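Local coordinates for glycosylation Associate Protein 1 (Streptococcus agalactiae serotype V, PDB 6OYC), which probably works with its partners Gap2 and Gap3 in the glycosylation and accessory Sec export of a streptococcal surface protein, at residues G442-L454 with N463-I477. Numbering follows the deposited sequence.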
loop_
_atom_site.group_PDB
_atom_site.type_symbol
_atom_site.label_atom_id
_atom_site.label_comp_id
_atom_site.label_asym_id
_atom_site.label_seq_id
_atom_site.Cartn_x
_atom_site.Cartn_y
_atom_site.Cartn_z
ATOM N N GLY A 442 -12.586 -2.911 -7.782
ATOM C CA GLY A 442 -13.879 -3.260 -8.343
ATOM C C GLY A 442 -14.970 -2.257 -8.016
ATOM O O GLY A 442 -15.572 -1.695 -8.932
ATOM N N ILE A 443 -15.229 -2.006 -6.727
ATOM C CA ILE A 443 -16.234 -1.012 -6.355
ATOM C C ILE A 443 -15.819 0.395 -6.751
ATOM O O ILE A 443 -16.667 1.292 -6.774
ATOM C CB ILE A 443 -16.547 -1.002 -4.842
ATOM C CG1 ILE A 443 -15.353 -0.473 -4.050
ATOM C CG2 ILE A 443 -16.956 -2.372 -4.325
ATOM C CD1 ILE A 443 -15.612 -0.381 -2.537
ATOM N N SER A 444 -14.530 0.631 -7.017
ATOM C CA SER A 444 -14.080 1.964 -7.387
ATOM C C SER A 444 -14.193 2.213 -8.882
ATOM O O SER A 444 -14.224 3.373 -9.307
ATOM C CB SER A 444 -12.621 2.182 -6.950
ATOM O OG SER A 444 -12.493 2.221 -5.543
ATOM N N SER A 445 -14.248 1.144 -9.674
ATOM C CA SER A 445 -14.279 1.215 -11.125
ATOM C C SER A 445 -15.632 0.845 -11.712
ATOM O O SER A 445 -15.855 1.063 -12.907
ATOM C CB SER A 445 -13.223 0.272 -11.712
ATOM O OG SER A 445 -13.564 -1.059 -11.355
ATOM N N GLY A 446 -16.537 0.297 -10.906
ATOM C CA GLY A 446 -17.767 -0.240 -11.421
ATOM C C GLY A 446 -17.637 -1.574 -12.105
ATOM O O GLY A 446 -18.661 -2.161 -12.456
ATOM N N ILE A 447 -16.420 -2.062 -12.327
ATOM C CA ILE A 447 -16.248 -3.375 -12.953
ATOM C C ILE A 447 -16.895 -4.434 -12.068
ATOM O O ILE A 447 -16.626 -4.473 -10.845
ATOM C CB ILE A 447 -14.760 -3.676 -13.177
ATOM C CG1 ILE A 447 -14.112 -2.588 -14.042
ATOM C CG2 ILE A 447 -14.570 -5.066 -13.803
ATOM C CD1 ILE A 447 -12.636 -2.850 -14.361
ATOM N N PRO A 448 -17.772 -5.283 -12.608
ATOM C CA PRO A 448 -18.442 -6.288 -11.771
ATOM C C PRO A 448 -17.500 -7.436 -11.417
ATOM O O PRO A 448 -16.596 -7.793 -12.184
ATOM C CB PRO A 448 -19.601 -6.766 -12.662
ATOM C CG PRO A 448 -19.047 -6.623 -14.084
ATOM C CD PRO A 448 -18.171 -5.366 -14.030
ATOM N N GLN A 449 -17.727 -8.027 -10.242
ATOM C CA GLN A 449 -16.837 -9.052 -9.702
ATOM C C GLN A 449 -17.546 -10.386 -9.519
ATOM O O GLN A 449 -18.644 -10.440 -8.970
ATOM C CB GLN A 449 -16.273 -8.633 -8.342
ATOM C CG GLN A 449 -15.538 -7.344 -8.357
ATOM C CD GLN A 449 -15.335 -6.829 -6.954
ATOM O OE1 GLN A 449 -14.589 -7.412 -6.165
ATOM N NE2 GLN A 449 -16.021 -5.748 -6.625
ATOM N N ILE A 450 -16.888 -11.470 -9.904
ATOM C CA ILE A 450 -17.406 -12.813 -9.655
ATOM C C ILE A 450 -16.599 -13.442 -8.524
ATOM O O ILE A 450 -15.382 -13.629 -8.650
ATOM C CB ILE A 450 -17.367 -13.698 -10.912
ATOM C CG1 ILE A 450 -18.256 -13.125 -12.017
ATOM C CG2 ILE A 450 -17.799 -15.125 -10.548
ATOM C CD1 ILE A 450 -18.192 -13.919 -13.315
ATOM N N ASN A 451 -17.282 -13.791 -7.436
ATOM C CA ASN A 451 -16.698 -14.438 -6.270
ATOM C C ASN A 451 -17.430 -15.754 -6.003
ATOM O O ASN A 451 -18.522 -15.993 -6.516
ATOM C CB ASN A 451 -16.768 -13.521 -5.031
ATOM C CG ASN A 451 -16.229 -12.107 -5.297
ATOM O OD1 ASN A 451 -16.912 -11.120 -5.051
ATOM N ND2 ASN A 451 -15.006 -12.016 -5.818
ATOM N N THR A 452 -16.821 -16.620 -5.198
ATOM C CA THR A 452 -17.517 -17.790 -4.671
ATOM C C THR A 452 -17.996 -17.597 -3.241
ATOM O O THR A 452 -18.536 -18.536 -2.655
ATOM C CB THR A 452 -16.619 -19.028 -4.712
ATOM O OG1 THR A 452 -15.372 -18.731 -4.068
ATOM C CG2 THR A 452 -16.377 -19.458 -6.127
ATOM N N ILE A 453 -17.781 -16.422 -2.647
ATOM C CA ILE A 453 -18.148 -16.173 -1.262
ATOM C C ILE A 453 -18.824 -14.815 -1.178
ATOM O O ILE A 453 -18.655 -13.955 -2.044
ATOM C CB ILE A 453 -16.930 -16.207 -0.320
ATOM C CG1 ILE A 453 -16.106 -14.926 -0.498
ATOM C CG2 ILE A 453 -16.070 -17.421 -0.605
ATOM C CD1 ILE A 453 -14.852 -14.881 0.334
ATOM N N LEU A 454 -19.601 -14.635 -0.118
ATOM C CA LEU A 454 -20.163 -13.332 0.176
ATOM C C LEU A 454 -19.085 -12.435 0.765
ATOM O O LEU A 454 -18.265 -12.864 1.581
ATOM C CB LEU A 454 -21.336 -13.451 1.151
ATOM C CG LEU A 454 -22.156 -12.184 1.450
ATOM C CD1 LEU A 454 -21.573 -11.339 2.613
ATOM C CD2 LEU A 454 -22.347 -11.338 0.175
ATOM N N ASN A 463 -23.728 -5.623 -8.614
ATOM C CA ASN A 463 -22.403 -5.232 -9.083
ATOM C C ASN A 463 -21.481 -6.440 -9.111
ATOM O O ASN A 463 -20.256 -6.286 -9.064
ATOM C CB ASN A 463 -21.803 -4.115 -8.207
ATOM C CG ASN A 463 -21.409 -4.592 -6.805
ATOM O OD1 ASN A 463 -22.054 -5.470 -6.213
ATOM N ND2 ASN A 463 -20.345 -4.002 -6.268
ATOM N N GLY A 464 -22.047 -7.635 -9.161
ATOM C CA GLY A 464 -21.247 -8.842 -9.149
ATOM C C GLY A 464 -22.145 -10.062 -9.155
ATOM O O GLY A 464 -23.376 -9.969 -9.238
ATOM N N TYR A 465 -21.504 -11.218 -9.074
ATOM C CA TYR A 465 -22.213 -12.483 -9.169
ATOM C C TYR A 465 -21.465 -13.513 -8.338
ATOM O O TYR A 465 -20.261 -13.722 -8.535
ATOM C CB TYR A 465 -22.329 -12.934 -10.625
ATOM C CG TYR A 465 -23.372 -14.004 -10.872
ATOM C CD1 TYR A 465 -23.127 -15.337 -10.541
ATOM C CD2 TYR A 465 -24.598 -13.687 -11.460
ATOM C CE1 TYR A 465 -24.074 -16.330 -10.784
ATOM C CE2 TYR A 465 -25.557 -14.677 -11.705
ATOM C CZ TYR A 465 -25.287 -15.993 -11.364
ATOM O OH TYR A 465 -26.229 -16.967 -11.597
ATOM N N ILE A 466 -22.177 -14.131 -7.404
ATOM C CA ILE A 466 -21.611 -15.144 -6.524
ATOM C C ILE A 466 -21.986 -16.518 -7.067
ATOM O O ILE A 466 -23.172 -16.867 -7.136
ATOM C CB ILE A 466 -22.100 -14.957 -5.078
ATOM C CG1 ILE A 466 -21.837 -13.522 -4.614
ATOM C CG2 ILE A 466 -21.410 -15.939 -4.158
ATOM C CD1 ILE A 466 -22.205 -13.281 -3.163
ATOM N N ILE A 467 -20.983 -17.290 -7.466
ATOM C CA ILE A 467 -21.196 -18.630 -7.998
ATOM C C ILE A 467 -21.028 -19.644 -6.872
ATOM O O ILE A 467 -20.156 -19.500 -6.000
ATOM C CB ILE A 467 -20.248 -18.933 -9.181
ATOM C CG1 ILE A 467 -18.790 -18.875 -8.748
ATOM C CG2 ILE A 467 -20.470 -17.950 -10.321
ATOM C CD1 ILE A 467 -17.823 -19.309 -9.817
ATOM N N GLU A 468 -21.894 -20.660 -6.873
ATOM C CA GLU A 468 -21.808 -21.744 -5.903
ATOM C C GLU A 468 -20.796 -22.791 -6.332
ATOM O O GLU A 468 -20.216 -23.464 -5.477
ATOM C CB GLU A 468 -23.176 -22.403 -5.708
ATOM C CG GLU A 468 -24.213 -21.515 -5.022
ATOM C CD GLU A 468 -25.592 -21.591 -5.683
ATOM O OE1 GLU A 468 -26.595 -21.221 -5.028
ATOM O OE2 GLU A 468 -25.673 -22.026 -6.856
ATOM N N GLU A 469 -20.581 -22.946 -7.635
ATOM C CA GLU A 469 -19.602 -23.884 -8.158
ATOM C C GLU A 469 -18.900 -23.230 -9.336
ATOM O O GLU A 469 -19.417 -22.293 -9.946
ATOM C CB GLU A 469 -20.262 -25.203 -8.581
ATOM C CG GLU A 469 -19.350 -26.419 -8.497
ATOM C CD GLU A 469 -19.965 -27.657 -9.150
ATOM O OE1 GLU A 469 -20.791 -27.491 -10.077
ATOM O OE2 GLU A 469 -19.619 -28.793 -8.744
ATOM N N ILE A 470 -17.713 -23.730 -9.661
ATOM C CA ILE A 470 -16.917 -23.082 -10.697
ATOM C C ILE A 470 -17.605 -23.171 -12.059
ATOM O O ILE A 470 -17.581 -22.209 -12.840
ATOM C CB ILE A 470 -15.493 -23.668 -10.716
ATOM C CG1 ILE A 470 -14.733 -23.191 -9.471
ATOM C CG2 ILE A 470 -14.751 -23.245 -11.985
ATOM C CD1 ILE A 470 -13.352 -23.797 -9.303
ATOM N N GLN A 471 -18.271 -24.293 -12.354
ATOM C CA GLN A 471 -18.948 -24.414 -13.643
ATOM C C GLN A 471 -20.040 -23.362 -13.813
ATOM O O GLN A 471 -20.445 -23.069 -14.943
ATOM C CB GLN A 471 -19.501 -25.837 -13.819
ATOM C CG GLN A 471 -20.994 -26.025 -13.577
ATOM C CD GLN A 471 -21.472 -27.453 -13.887
ATOM O OE1 GLN A 471 -21.208 -27.997 -14.965
ATOM N NE2 GLN A 471 -22.186 -28.057 -12.937
ATOM N N GLU A 472 -20.490 -22.753 -12.721
ATOM C CA GLU A 472 -21.425 -21.645 -12.834
ATOM C C GLU A 472 -20.797 -20.407 -13.491
ATOM O O GLU A 472 -21.536 -19.494 -13.879
ATOM C CB GLU A 472 -21.968 -21.336 -11.444
ATOM C CG GLU A 472 -23.355 -20.738 -11.399
ATOM C CD GLU A 472 -23.816 -20.509 -9.965
ATOM O OE1 GLU A 472 -23.228 -21.139 -9.048
ATOM O OE2 GLU A 472 -24.744 -19.690 -9.757
ATOM N N LEU A 473 -19.462 -20.355 -13.633
ATOM C CA LEU A 473 -18.842 -19.350 -14.499
ATOM C C LEU A 473 -19.470 -19.343 -15.885
ATOM O O LEU A 473 -19.556 -18.284 -16.526
ATOM C CB LEU A 473 -17.343 -19.608 -14.646
ATOM C CG LEU A 473 -16.422 -19.242 -13.481
ATOM C CD1 LEU A 473 -14.986 -19.685 -13.793
ATOM C CD2 LEU A 473 -16.514 -17.754 -13.145
ATOM N N GLU A 474 -19.902 -20.521 -16.366
ATOM C CA GLU A 474 -20.534 -20.626 -17.678
ATOM C C GLU A 474 -21.858 -19.880 -17.736
ATOM O O GLU A 474 -22.341 -19.585 -18.834
ATOM C CB GLU A 474 -20.743 -22.096 -18.056
ATOM C CG GLU A 474 -19.478 -22.813 -18.510
ATOM C CD GLU A 474 -19.616 -24.327 -18.458
ATOM O OE1 GLU A 474 -18.778 -24.993 -17.810
ATOM O OE2 GLU A 474 -20.573 -24.850 -19.067
ATOM N N LYS A 475 -22.453 -19.578 -16.586
ATOM C CA LYS A 475 -23.620 -18.709 -16.503
ATOM C C LYS A 475 -23.236 -17.281 -16.140
ATOM O O LYS A 475 -23.735 -16.327 -16.748
ATOM C CB LYS A 475 -24.601 -19.262 -15.462
ATOM C CG LYS A 475 -25.900 -18.493 -15.313
ATOM C CD LYS A 475 -26.840 -19.189 -14.319
ATOM C CE LYS A 475 -28.160 -18.421 -14.118
ATOM N NZ LYS A 475 -29.173 -19.190 -13.318
ATOM N N ALA A 476 -22.312 -17.128 -15.184
ATOM C CA ALA A 476 -21.979 -15.811 -14.657
ATOM C C ALA A 476 -21.241 -14.950 -15.684
ATOM O O ALA A 476 -21.456 -13.734 -15.745
ATOM C CB ALA A 476 -21.154 -15.969 -13.378
ATOM N N ILE A 477 -20.363 -15.543 -16.483
ATOM C CA ILE A 477 -19.577 -14.752 -17.430
ATOM C C ILE A 477 -20.496 -14.180 -18.511
ATOM O O ILE A 477 -20.422 -12.972 -18.785
ATOM C CB ILE A 477 -18.414 -15.569 -18.022
ATOM C CG1 ILE A 477 -17.394 -15.904 -16.931
ATOM C CG2 ILE A 477 -17.745 -14.802 -19.132
ATOM C CD1 ILE A 477 -16.211 -16.738 -17.416
HETATM O O HOH W 1 -17.706 -4.428 -8.661
#
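N463 O takes the backbone N-H of Q449 (N to O 3.3 Å) and a CA-H...O contact from P448. A water whose placement is doubtful probably also bridges N463 O and Q449 NE2, linking that amide to the residue just before strand 464-466. These contacts start the pairing of strands 449-451 and 464-466, the last two of a parallel six-stranded sheet, consistent with the C-terminal Rossmann-like domain of a GT-B protein. The loop between the strands contains no helix, and it holds both ends of the N463 amide: ND2 gives to F457 O and OD1 takes the N-H of E459. Y465 N gives to Q449 O and N451 N to Y465 O, each donor tilted 26° from the carbonyl plane. The final bond, I467 N to N451 O, is the shortest of the four at 2.9 Å and lies nearly along the C=O axis. Q449 O also lies 3.1 Å from G464 CA.

On the face bearing I450 and Y465, helix 473-481 packs against the sheet. With CG1 beside its backbone N (chi1 -63°), I450 extends CD1 to A476 CB, 3.6 Å away, while its CG2 touches I467 CG2 and L473 CD2. The I450 and I467 side chains meet at about a right angle. Beyond the strands, T452 lays CG2 3.6 Å from I467 CG1, and its hydroxyl bonds I430 O. On the face carrying N451 and I466, I466 CD1 meets L454 CD2 at 3.9 Å, and N451 ND2 reaches D429 O. A476 CA sits over the centre of the Y465 ring, 4.3 Å above its plane, with E472 OE2 in plane at the ring edge.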